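Local coordinates for protein putative C39-like peptidase (Bacillus anthracis, PDB 3ERV) that is of unproven function but probably acts as a papain-like cysteine peptidase of the C39-like type, at residues V139-F153 and Y175-Q187. Residues are numbered along the deposited sequence; the frame is centred on the assembly and turned at random.
Sequences VKAGQPVVIITNATF and YNEHCVVLIGYDQ
The rings of Phe153 and His178 meet where strand 145-150 ends and its antiparallel neighbour 177-185 begins, in the antiparallel sheet of a probable papain-like peptidase fold. Phe153 CZ comes to the edge of the imidazole, near its plane, 4.1 Å from His178 CD2. The edge of the phenyl ring takes Val180 CG1 at Phe153 CE1. Ala151 O lies over one phenyl face, 3.5 Å above the plane and offset toward the rim. At the other end of the contact, Val139 CG1 sits at the edge of the Tyr185 ring, and Lys140 CB lies 3.4 Å from Tyr185 OH.

Strands 145-150 and 177-185 form the antiparallel ladder between these ends. Val145, Ile147 and Thr149 make hydrogen-bonded pairs with Leu182, Val180 and His178. The bond from Ile147 N to Val180 O is nearly linear, 172° at the hydrogen. His178, the probable catalytic histidine, thus lies within the ladder, its backbone N and O both bonded to Thr149. Val139 CG2 packs on Leu182 CD2 on the same face as these pairs, and helix 206-215 covers Ile147 and Thr149 there. On the other face, Val146 CG1 touches Cys179 SG at 3.4 Å. The SG is anti to the backbone N of Cys179 (chi1 177°), and Ile148 CD1 packs against it as well.

The geometry of Cys50, His178 and Asp194 is consistent with the catalytic triad of a papain-like peptidase. His178 NE2 is hydrogen-bonded to Asp194, and the side chain of Phe153 also touches Asp194.

Beyond the strand, Ala151 N bonds to Asn176 O at 2.7 Å. Ala151 is already part of a type I turn from Asn150 to Phe153, combined with an Asx turn. Asn150 OD1 accepts from Thr152 N at 2.8 Å, and from Thr152 OG1 on a lone pair in the carbonyl plane at 2.6 Å.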
ATOM      1  N   VAL A 139      -9.374  11.632  -1.575  1.00 49.48           N
ATOM      2  CA  VAL A 139     -10.530  10.863  -1.145  1.00 50.19           C
ATOM      3  C   VAL A 139     -11.800  11.694  -1.299  1.00 51.92           C
ATOM      4  O   VAL A 139     -12.838  11.233  -1.794  1.00 51.22           O
ATOM      5  CB  VAL A 139     -10.370  10.457   0.328  1.00 51.04           C
ATOM      6  CG1 VAL A 139     -11.668   9.791   0.850  1.00 49.70           C
ATOM      7  CG2 VAL A 139      -9.098   9.562   0.502  1.00 48.35           C
ATOM      8  N   LYS A 140     -11.714  12.946  -0.883  1.00 53.60           N
ATOM      9  CA  LYS A 140     -12.877  13.808  -0.981  1.00 55.16           C
ATOM     10  C   LYS A 140     -13.203  14.000  -2.472  1.00 54.78           C
ATOM     11  O   LYS A 140     -14.367  14.036  -2.849  1.00 54.59           O
ATOM     12  CB  LYS A 140     -12.575  15.150  -0.310  1.00 55.97           C
ATOM     13  CG  LYS A 140     -13.522  16.221  -0.730  1.00 59.82           C
ATOM     14  CD  LYS A 140     -14.512  16.444   0.335  1.00 64.83           C
ATOM     15  CE  LYS A 140     -14.128  17.726   1.028  1.00 68.98           C
ATOM     16  NZ  LYS A 140     -14.799  18.891   0.357  1.00 71.77           N
ATOM     17  N   ALA A 141     -12.183  14.097  -3.326  1.00 54.14           N
ATOM     18  CA  ALA A 141     -12.479  14.210  -4.762  1.00 53.70           C
ATOM     19  C   ALA A 141     -13.002  12.884  -5.352  1.00 52.98           C
ATOM     20  O   ALA A 141     -13.419  12.825  -6.509  1.00 54.07           O
ATOM     21  CB  ALA A 141     -11.274  14.714  -5.537  1.00 53.14           C
ATOM     22  N   GLY A 142     -13.009  11.822  -4.560  1.00 51.88           N
ATOM     23  CA  GLY A 142     -13.613  10.574  -5.015  1.00 50.49           C
ATOM     24  C   GLY A 142     -12.619   9.491  -5.400  1.00 50.32           C
ATOM     25  O   GLY A 142     -13.004   8.426  -5.923  1.00 50.12           O
ATOM     26  N   GLN A 143     -11.334   9.754  -5.180  1.00 49.43           N
ATOM     27  CA  GLN A 143     -10.275   8.772  -5.513  1.00 48.80           C
ATOM     28  C   GLN A 143      -9.593   8.224  -4.247  1.00 47.37           C
ATOM     29  O   GLN A 143      -8.877   8.959  -3.552  1.00 47.72           O
ATOM     30  CB  GLN A 143      -9.211   9.345  -6.474  1.00 48.46           C
ATOM     31  CG  GLN A 143      -9.719   9.589  -7.901  1.00 50.97           C
ATOM     32  CD  GLN A 143     -10.752  10.666  -7.902  1.00 56.41           C
ATOM     33  OE1 GLN A 143     -10.497  11.789  -7.426  1.00 58.99           O
ATOM     34  NE2 GLN A 143     -11.948  10.339  -8.380  1.00 57.20           N
ATOM     35  N   PRO A 144      -9.806   6.936  -3.963  1.00 46.37           N
ATOM     36  CA  PRO A 144      -9.172   6.305  -2.787  1.00 45.86           C
ATOM     37  C   PRO A 144      -7.651   6.167  -2.999  1.00 46.10           C
ATOM     38  O   PRO A 144      -7.147   6.305  -4.140  1.00 45.84           O
ATOM     39  CB  PRO A 144      -9.838   4.919  -2.725  1.00 44.43           C
ATOM     40  CG  PRO A 144     -10.162   4.572  -4.175  1.00 46.46           C
ATOM     41  CD  PRO A 144     -10.444   5.946  -4.867  1.00 45.76           C
ATOM     42  N   VAL A 145      -6.920   5.916  -1.923  1.00 44.71           N
ATOM     43  CA  VAL A 145      -5.466   5.999  -1.979  1.00 44.62           C
ATOM     44  C   VAL A 145      -4.856   4.723  -1.363  1.00 44.54           C
ATOM     45  O   VAL A 145      -5.197   4.357  -0.249  1.00 43.28           O
ATOM     46  CB  VAL A 145      -4.983   7.267  -1.192  1.00 44.77           C
ATOM     47  CG1 VAL A 145      -3.427   7.468  -1.274  1.00 41.86           C
ATOM     48  CG2 VAL A 145      -5.776   8.491  -1.654  1.00 44.12           C
ATOM     49  N   VAL A 146      -3.966   4.059  -2.091  1.00 44.07           N
ATOM     50  CA  VAL A 146      -3.257   2.934  -1.555  1.00 44.34           C
ATOM     51  C   VAL A 146      -2.087   3.456  -0.700  1.00 45.76           C
ATOM     52  O   VAL A 146      -1.299   4.301  -1.158  1.00 45.66           O
ATOM     53  CB  VAL A 146      -2.737   2.043  -2.678  1.00 44.33           C
ATOM     54  CG1 VAL A 146      -1.808   0.903  -2.120  1.00 43.61           C
ATOM     55  CG2 VAL A 146      -3.907   1.512  -3.510  1.00 41.90           C
ATOM     56  N   ILE A 147      -1.975   2.973   0.540  1.00 46.45           N
ATOM     57  CA  ILE A 147      -0.922   3.489   1.414  1.00 47.94           C
ATOM     58  C   ILE A 147      -0.063   2.406   2.082  1.00 48.82           C
ATOM     59  O   ILE A 147      -0.555   1.342   2.468  1.00 49.49           O
ATOM     60  CB  ILE A 147      -1.473   4.489   2.461  1.00 48.76           C
ATOM     61  CG1 ILE A 147      -2.314   3.748   3.483  1.00 48.37           C
ATOM     62  CG2 ILE A 147      -2.265   5.677   1.805  1.00 44.21           C
ATOM     63  CD1 ILE A 147      -1.559   3.500   4.770  1.00 51.56           C
ATOM     64  N   ILE A 148       1.228   2.652   2.201  1.00 49.04           N
ATOM     65  CA  ILE A 148       2.066   1.721   2.945  1.00 50.18           C
ATOM     66  C   ILE A 148       2.151   2.241   4.405  1.00 50.80           C
ATOM     67  O   ILE A 148       2.397   3.417   4.608  1.00 51.40           O
ATOM     68  CB  ILE A 148       3.497   1.630   2.355  1.00 49.81           C
ATOM     69  CG1 ILE A 148       3.471   1.281   0.861  1.00 51.15           C
ATOM     70  CG2 ILE A 148       4.376   0.645   3.167  1.00 48.93           C
ATOM     71  CD1 ILE A 148       2.927  -0.046   0.555  1.00 53.90           C
ATOM     72  N   THR A 149       1.939   1.374   5.393  1.00 50.85           N
ATOM     73  CA  THR A 149       1.998   1.775   6.806  1.00 51.73           C
ATOM     74  C   THR A 149       2.483   0.578   7.587  1.00 51.42           C
ATOM     75  O   THR A 149       3.162  -0.272   7.011  1.00 51.83           O
ATOM     76  CB  THR A 149       0.630   2.243   7.353  1.00 51.21           C
ATOM     77  OG1 THR A 149       0.784   2.686   8.710  1.00 53.86           O
ATOM     78  CG2 THR A 149      -0.411   1.103   7.332  1.00 51.26           C
ATOM     79  N   ASN A 150       2.158   0.488   8.880  1.00 51.86           N
ATOM     80  CA  ASN A 150       2.416  -0.771   9.606  1.00 51.82           C
ATOM     81  C   ASN A 150       1.113  -1.336  10.172  1.00 52.00           C
ATOM     82  O   ASN A 150       0.147  -0.605  10.354  1.00 51.23           O
ATOM     83  CB  ASN A 150       3.473  -0.596  10.704  1.00 52.43           C
ATOM     84  CG  ASN A 150       2.900   0.100  11.940  1.00 50.93           C
ATOM     85  OD1 ASN A 150       2.206  -0.512  12.747  1.00 53.44           O
ATOM     86  ND2 ASN A 150       3.126   1.377  12.036  1.00 46.20           N
ATOM     87  N   ALA A 151       1.092  -2.638  10.446  1.00 53.41           N
ATOM     88  CA  ALA A 151      -0.152  -3.323  10.816  1.00 54.81           C
ATOM     89  C   ALA A 151      -0.906  -2.751  12.048  1.00 56.29           C
ATOM     90  O   ALA A 151      -2.125  -2.983  12.182  1.00 56.38           O
ATOM     91  CB  ALA A 151       0.112  -4.798  10.984  1.00 54.77           C
ATOM     92  N   THR A 152      -0.204  -2.001  12.920  1.00 56.48           N
ATOM     93  CA  THR A 152      -0.840  -1.415  14.124  1.00 57.07           C
ATOM     94  C   THR A 152      -1.473  -0.064  13.850  1.00 57.72           C
ATOM     95  O   THR A 152      -2.239   0.449  14.673  1.00 58.02           O
ATOM     96  CB  THR A 152       0.163  -1.144  15.298  1.00 56.72           C
ATOM     97  OG1 THR A 152       0.960   0.011  14.997  1.00 54.77           O
ATOM     98  CG2 THR A 152       1.053  -2.349  15.575  1.00 57.04           C
ATOM     99  N   PHE A 153      -1.138   0.537  12.711  1.00 57.38           N
ATOM    100  CA  PHE A 153      -1.664   1.843  12.384  1.00 56.40           C
ATOM    101  C   PHE A 153      -1.293   2.895  13.436  1.00 57.31           C
ATOM    102  O   PHE A 153      -2.000   3.893  13.608  1.00 56.27           O
ATOM    103  CB  PHE A 153      -3.173   1.773  12.203  1.00 56.72           C
ATOM    104  CG  PHE A 153      -3.610   0.731  11.202  1.00 57.03           C
ATOM    105  CD1 PHE A 153      -3.147   0.773   9.881  1.00 56.55           C
ATOM    106  CD2 PHE A 153      -4.471  -0.285  11.574  1.00 55.13           C
ATOM    107  CE1 PHE A 153      -3.527  -0.193   8.974  1.00 55.45           C
ATOM    108  CE2 PHE A 153      -4.862  -1.248  10.660  1.00 56.68           C
ATOM    109  CZ  PHE A 153      -4.377  -1.206   9.358  1.00 54.58           C
ATOM    110  N   TYR A 175       8.870  -5.914  10.012  1.00 54.47           N
ATOM    111  CA  TYR A 175       8.018  -7.036   9.614  1.00 56.06           C
ATOM    112  C   TYR A 175       6.567  -6.826  10.017  1.00 55.47           C
ATOM    113  O   TYR A 175       5.744  -7.716   9.912  1.00 56.95           O
ATOM    114  CB  TYR A 175       8.571  -8.351  10.151  1.00 58.06           C
ATOM    115  CG  TYR A 175      10.091  -8.386  10.157  1.00 61.77           C
ATOM    116  CD1 TYR A 175      10.815  -8.794   9.029  1.00 64.67           C
ATOM    117  CD2 TYR A 175      10.808  -8.004  11.308  1.00 69.04           C
ATOM    118  CE1 TYR A 175      12.218  -8.834   9.044  1.00 67.68           C
ATOM    119  CE2 TYR A 175      12.218  -8.044  11.352  1.00 69.40           C
ATOM    120  CZ  TYR A 175      12.913  -8.449  10.214  1.00 71.48           C
ATOM    121  OH  TYR A 175      14.298  -8.481  10.259  1.00 73.65           O
ATOM    122  N   ASN A 176       6.288  -5.631  10.484  1.00 54.35           N
ATOM    123  CA  ASN A 176       4.956  -5.105  10.715  1.00 54.65           C
ATOM    124  C   ASN A 176       4.417  -4.417   9.431  1.00 52.77           C
ATOM    125  O   ASN A 176       3.300  -3.924   9.433  1.00 52.08           O
ATOM    126  CB  ASN A 176       5.106  -3.941  11.751  1.00 55.19           C
ATOM    127  CG  ASN A 176       5.171  -4.418  13.167  1.00 60.66           C
ATOM    128  OD1 ASN A 176       4.144  -4.469  13.842  1.00 66.95           O
ATOM    129  ND2 ASN A 176       6.381  -4.763  13.649  1.00 63.89           N
ATOM    130  N   GLU A 177       5.260  -4.273   8.402  1.00 51.30           N
ATOM    131  CA  GLU A 177       4.858  -3.527   7.181  1.00 51.10           C
ATOM    132  C   GLU A 177       3.510  -4.024   6.689  1.00 49.54           C
ATOM    133  O   GLU A 177       3.269  -5.229   6.630  1.00 49.12           O
ATOM    134  CB  GLU A 177       5.886  -3.693   6.036  1.00 51.06           C
ATOM    135  CG  GLU A 177       5.545  -2.887   4.737  1.00 53.12           C
ATOM    136  CD  GLU A 177       4.932  -3.708   3.571  1.00 54.01           C
ATOM    137  OE1 GLU A 177       4.723  -4.935   3.695  1.00 54.25           O
ATOM    138  OE2 GLU A 177       4.630  -3.097   2.510  1.00 55.06           O
ATOM    139  N   HIS A 178       2.657  -3.089   6.309  1.00 49.15           N
ATOM    140  CA  HIS A 178       1.337  -3.399   5.838  1.00 48.90           C
ATOM    141  C   HIS A 178       0.850  -2.397   4.766  1.00 48.67           C
ATOM    142  O   HIS A 178       1.404  -1.285   4.592  1.00 49.15           O
ATOM    143  CB  HIS A 178       0.374  -3.465   7.028  1.00 48.78           C
ATOM    144  CG  HIS A 178      -0.941  -4.130   6.711  1.00 50.07           C
ATOM    145  ND1 HIS A 178      -1.043  -5.246   5.899  1.00 51.48           N
ATOM    146  CD2 HIS A 178      -2.207  -3.834   7.096  1.00 51.25           C
ATOM    147  CE1 HIS A 178      -2.309  -5.611   5.803  1.00 51.10           C
ATOM    148  NE2 HIS A 178      -3.038  -4.767   6.514  1.00 52.88           N
ATOM    149  N   CYS A 179      -0.191  -2.769   4.033  1.00 47.70           N
ATOM    150  CA  CYS A 179      -0.670  -1.879   2.972  1.00 45.19           C
ATOM    151  C   CYS A 179      -2.163  -1.974   2.908  1.00 44.54           C
ATOM    152  O   CYS A 179      -2.717  -3.059   2.910  1.00 44.68           O
ATOM    153  CB  CYS A 179      -0.026  -2.256   1.628  1.00 44.98           C
ATOM    154  SG  CYS A 179      -0.614  -1.270   0.243  1.00 42.96           S
ATOM    155  N   VAL A 180      -2.815  -0.824   2.858  1.00 44.55           N
ATOM    156  CA  VAL A 180      -4.280  -0.743   2.911  1.00 43.33           C
ATOM    157  C   VAL A 180      -4.754   0.361   1.946  1.00 42.59           C
ATOM    158  O   VAL A 180      -3.959   1.139   1.418  1.00 41.85           O
ATOM    159  CB  VAL A 180      -4.833  -0.485   4.389  1.00 44.60           C
ATOM    160  CG1 VAL A 180      -4.292  -1.525   5.421  1.00 41.90           C
ATOM    161  CG2 VAL A 180      -4.547   0.926   4.846  1.00 43.30           C
ATOM    162  N   VAL A 181      -6.057   0.416   1.713  1.00 42.61           N
ATOM    163  CA  VAL A 181      -6.660   1.466   0.906  1.00 42.73           C
ATOM    164  C   VAL A 181      -7.357   2.425   1.834  1.00 44.65           C
ATOM    165  O   VAL A 181      -8.227   1.995   2.610  1.00 46.21           O
ATOM    166  CB  VAL A 181      -7.727   0.918  -0.132  1.00 42.44           C
ATOM    167  CG1 VAL A 181      -8.196   2.051  -1.067  1.00 37.15           C
ATOM    168  CG2 VAL A 181      -7.155  -0.298  -0.933  1.00 39.14           C
ATOM    169  N   LEU A 182      -6.971   3.696   1.744  1.00 45.29           N
ATOM    170  CA  LEU A 182      -7.654   4.798   2.418  1.00 46.71           C
ATOM    171  C   LEU A 182      -8.921   5.169   1.666  1.00 47.58           C
ATOM    172  O   LEU A 182      -8.878   5.609   0.501  1.00 48.43           O
ATOM    173  CB  LEU A 182      -6.742   6.025   2.536  1.00 46.72           C
ATOM    174  CG  LEU A 182      -7.370   7.301   3.151  1.00 46.46           C
ATOM    175  CD1 LEU A 182      -7.752   7.106   4.621  1.00 46.41           C
ATOM    176  CD2 LEU A 182      -6.446   8.498   3.006  1.00 47.86           C
ATOM    177  N   ILE A 183     -10.061   4.978   2.302  1.00 46.90           N
ATOM    178  CA  ILE A 183     -11.284   5.210   1.606  1.00 47.77           C
ATOM    179  C   ILE A 183     -12.165   6.262   2.271  1.00 49.19           C
ATOM    180  O   ILE A 183     -13.269   6.550   1.782  1.00 49.39           O
ATOM    181  CB  ILE A 183     -12.112   3.914   1.444  1.00 47.43           C
ATOM    182  CG1 ILE A 183     -12.682   3.432   2.798  1.00 46.95           C
ATOM    183  CG2 ILE A 183     -11.319   2.801   0.617  1.00 44.57           C
ATOM    184  CD1 ILE A 183     -13.820   2.363   2.607  1.00 45.38           C
ATOM    185  N   GLY A 184     -11.695   6.837   3.369  1.00 49.76           N
ATOM    186  CA  GLY A 184     -12.536   7.798   4.081  1.00 52.02           C
ATOM    187  C   GLY A 184     -11.904   8.395   5.327  1.00 53.43           C
ATOM    188  O   GLY A 184     -10.862   7.930   5.787  1.00 53.31           O
ATOM    189  N   TYR A 185     -12.532   9.435   5.867  1.00 55.66           N
ATOM    190  CA  TYR A 185     -12.038  10.079   7.094  1.00 57.72           C
ATOM    191  C   TYR A 185     -13.132  10.881   7.785  1.00 59.21           C
ATOM    192  O   TYR A 185     -14.060  11.386   7.144  1.00 58.95           O
ATOM    193  CB  TYR A 185     -10.871  11.019   6.769  1.00 57.36           C
ATOM    194  CG  TYR A 185     -11.227  12.127   5.805  1.00 58.49           C
ATOM    195  CD1 TYR A 185     -11.617  13.396   6.263  1.00 60.15           C
ATOM    196  CD2 TYR A 185     -11.183  11.913   4.419  1.00 58.21           C
ATOM    197  CE1 TYR A 185     -11.946  14.426   5.368  1.00 59.26           C
ATOM    198  CE2 TYR A 185     -11.503  12.922   3.532  1.00 58.66           C
ATOM    199  CZ  TYR A 185     -11.892  14.183   4.002  1.00 61.00           C
ATOM    200  OH  TYR A 185     -12.225  15.181   3.082  1.00 60.74           O
ATOM    201  N   ASP A 186     -13.027  10.980   9.106  1.00 61.42           N
ATOM    202  CA  ASP A 186     -13.775  12.008   9.847  1.00 63.16           C
ATOM    203  C   ASP A 186     -12.823  12.711  10.827  1.00 64.36           C
ATOM    204  O   ASP A 186     -11.602  12.571  10.722  1.00 63.94           O
ATOM    205  CB  ASP A 186     -15.074  11.474  10.503  1.00 62.87           C
ATOM    206  CG  ASP A 186     -14.830  10.374  11.509  1.00 62.43           C
ATOM    207  OD1 ASP A 186     -13.765  10.391  12.156  1.00 65.31           O
ATOM    208  OD2 ASP A 186     -15.697   9.481  11.667  1.00 61.77           O
ATOM    209  N   GLN A 187     -13.367  13.489  11.756  1.00 65.67           N
ATOM    210  CA  GLN A 187     -12.512  14.285  12.619  1.00 66.86           C
ATOM    211  C   GLN A 187     -11.614  13.375  13.468  1.00 66.15           C
ATOM    212  O   GLN A 187     -10.421  13.620  13.648  1.00 66.07           O
ATOM    213  CB  GLN A 187     -13.360  15.206  13.495  1.00 67.58           C
ATOM    214  CG  GLN A 187     -12.700  16.544  13.776  1.00 71.48           C
ATOM    215  CD  GLN A 187     -13.562  17.440  14.664  1.00 77.28           C
ATOM    216  OE1 GLN A 187     -13.034  18.222  15.476  1.00 80.48           O
ATOM    217  NE2 GLN A 187     -14.893  17.328  14.525  1.00 77.73           N
TER